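PDB 2Q01: uronate isomerase from Caulobacter crescentus, which isomerises D-glucuronate to D-fructuronate and D-galacturonate to D-tagaturonate in pentose and glucuronate interconversion. Local coordinates for residues D417-F422 against P426-V431. Residues are numbered along the deposited sequence; the frame is centred on the assembly and turned at random.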
loop_
_atom_site.group_PDB
_atom_site.type_symbol
_atom_site.label_atom_id
_atom_site.label_comp_id
_atom_site.label_asym_id
_atom_site.label_seq_id
_atom_site.Cartn_x
_atom_site.Cartn_y
_atom_site.Cartn_z
ATOM N N ASP B 417 7.166 -4.179 22.451
ATOM C CA ASP B 417 8.479 -3.837 21.916
ATOM C C ASP B 417 9.093 -4.938 21.056
ATOM O O ASP B 417 9.840 -4.636 20.118
ATOM C CB ASP B 417 9.438 -3.418 23.033
ATOM C CG ASP B 417 9.459 -4.399 24.190
ATOM O OD1 ASP B 417 9.007 -4.017 25.288
ATOM O OD2 ASP B 417 9.924 -5.545 24.011
ATOM N N ASP B 418 8.785 -6.194 21.400
ATOM C CA ASP B 418 9.225 -7.400 20.670
ATOM C C ASP B 418 10.742 -7.446 20.410
ATOM O O ASP B 418 11.195 -7.682 19.284
ATOM C CB ASP B 418 8.423 -7.563 19.366
ATOM C CG ASP B 418 8.560 -8.952 18.751
ATOM O OD1 ASP B 418 8.577 -9.950 19.498
ATOM O OD2 ASP B 418 8.655 -9.038 17.507
ATOM N N THR B 419 11.522 -7.213 21.459
ATOM C CA THR B 419 12.971 -7.095 21.306
ATOM C C THR B 419 13.750 -7.960 22.301
ATOM O O THR B 419 13.239 -8.316 23.368
ATOM C CB THR B 419 13.430 -5.599 21.367
ATOM O OG1 THR B 419 14.837 -5.501 21.099
ATOM C CG2 THR B 419 13.108 -4.968 22.728
ATOM N N ARG B 420 14.975 -8.315 21.925
ATOM C CA ARG B 420 15.911 -8.959 22.841
ATOM C C ARG B 420 16.755 -7.896 23.565
ATOM O O ARG B 420 17.170 -8.097 24.711
ATOM C CB ARG B 420 16.794 -9.976 22.101
ATOM C CG ARG B 420 17.652 -10.842 23.021
ATOM C CD ARG B 420 18.051 -12.176 22.403
ATOM N NE ARG B 420 18.880 -12.959 23.325
ATOM C CZ ARG B 420 18.410 -13.783 24.264
ATOM N NH1 ARG B 420 19.255 -14.439 25.050
ATOM N NH2 ARG B 420 17.102 -13.959 24.424
ATOM N N ALA B 421 16.988 -6.767 22.891
ATOM C CA ALA B 421 17.752 -5.649 23.448
ATOM C C ALA B 421 16.988 -4.987 24.593
ATOM O O ALA B 421 16.025 -4.251 24.378
ATOM C CB ALA B 421 18.100 -4.636 22.357
ATOM N N PHE B 422 17.427 -5.276 25.813
ATOM C CA PHE B 422 16.730 -4.859 27.018
ATOM C C PHE B 422 16.817 -3.353 27.256
ATOM O O PHE B 422 15.841 -2.734 27.675
ATOM C CB PHE B 422 17.275 -5.626 28.223
ATOM C CG PHE B 422 16.655 -5.231 29.529
ATOM C CD1 PHE B 422 15.309 -5.484 29.784
ATOM C CD2 PHE B 422 17.420 -4.616 30.512
ATOM C CE1 PHE B 422 14.732 -5.120 30.996
ATOM C CE2 PHE B 422 16.853 -4.251 31.726
ATOM C CZ PHE B 422 15.505 -4.503 31.970
ATOM N N PRO B 426 12.809 1.026 27.197
ATOM C CA PRO B 426 12.265 2.378 27.388
ATOM C C PRO B 426 12.346 3.288 26.154
ATOM O O PRO B 426 11.443 4.094 25.944
ATOM C CB PRO B 426 13.108 2.942 28.536
ATOM C CG PRO B 426 14.347 2.142 28.529
ATOM C CD PRO B 426 13.919 0.773 28.139
ATOM N N ALA B 427 13.404 3.143 25.355
ATOM C CA ALA B 427 13.555 3.854 24.078
ATOM C C ALA B 427 12.420 3.574 23.095
ATOM O O ALA B 427 11.895 4.494 22.477
ATOM C CB ALA B 427 14.893 3.514 23.441
ATOM N N ARG B 428 12.051 2.299 22.978
ATOM C CA ARG B 428 11.031 1.833 22.035
ATOM C C ARG B 428 9.621 2.203 22.458
ATOM O O ARG B 428 8.778 2.524 21.618
ATOM C CB ARG B 428 11.130 0.316 21.854
ATOM C CG ARG B 428 12.281 -0.113 20.978
ATOM C CD ARG B 428 12.639 -1.568 21.212
ATOM N NE ARG B 428 13.888 -1.935 20.540
ATOM C CZ ARG B 428 13.981 -2.334 19.275
ATOM N NH1 ARG B 428 12.897 -2.426 18.514
ATOM N NH2 ARG B 428 15.168 -2.642 18.768
ATOM N N HIS B 429 9.366 2.129 23.762
ATOM C CA HIS B 429 8.090 2.549 24.333
ATOM C C HIS B 429 7.886 4.054 24.277
ATOM O O HIS B 429 6.761 4.506 24.108
ATOM C CB HIS B 429 7.931 2.036 25.762
ATOM C CG HIS B 429 7.280 0.694 25.842
ATOM N ND1 HIS B 429 7.975 -0.481 25.655
ATOM C CD2 HIS B 429 5.996 0.338 26.072
ATOM C CE1 HIS B 429 7.147 -1.503 25.770
ATOM N NE2 HIS B 429 5.941 -1.033 26.027
ATOM N N ASP B 430 8.972 4.818 24.402
ATOM C CA ASP B 430 8.926 6.270 24.233
ATOM C C ASP B 430 8.530 6.675 22.815
ATOM O O ASP B 430 7.718 7.588 22.638
ATOM C CB ASP B 430 10.262 6.916 24.594
ATOM C CG ASP B 430 10.125 8.397 24.869
ATOM O OD1 ASP B 430 10.509 9.210 24.002
ATOM O OD2 ASP B 430 9.604 8.747 25.945
ATOM N N VAL B 431 9.104 5.999 21.816
ATOM C CA VAL B 431 8.757 6.208 20.401
ATOM C C VAL B 431 7.269 5.928 20.157
ATOM O O VAL B 431 6.592 6.701 19.484
ATOM C CB VAL B 431 9.635 5.325 19.469
ATOM C CG1 VAL B 431 9.131 5.326 18.022
ATOM C CG2 VAL B 431 11.060 5.777 19.510
HETATM O O HOH W 1 9.847 -1.893 19.527
#
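R428 reaches from the helix 425-445 to lie across T419 and D417, and can be traced atom by atom. Its CB leaves the helix toward the loop; CG stands anti to the carbonyl carbon (chi1 -76°) and the chain then runs extended to NE, bringing the guanidinium alongside T419. CD is the first atom to touch, packing 3.8 Å from T419 CG2 and also lying against D417 CB. NE comes next, level with T419 CB and OG1; it is buried and has no hydrogen-bond partner in the model. Beyond it, one face of the guanidinium receives T419 OG1, 3.4 Å above the plane and offset toward the rim, a position that argues for packing over the group rather than a bond in its plane. At the edge, in plane, NH1 gives a hydrogen to a water 3.3 Å away, and this water in turn donates to D417 O at 2.8 Å. W118 and Y68 add cation-pi contacts to R428. The chain folds as a TIM barrel of the metallo-dependent hydrolase superfamily, and here the loop following helix 393-407 is packed onto the start of the next long helix, beside strand 37-39. Both partners of the second meeting are also bonded to that strand: D417 OD1 sits at the edge of the H429 ring, 3.2 Å from CE1, with carboxylate and ring planes 66° apart. The same OD1 is hydrogen-bonded to S39 OG, while H429 NE2 is hydrogen-bonded to I38 O. D417 OD2 turns back into the loop, accepting a weak bond from T419 N at 3.4 Å.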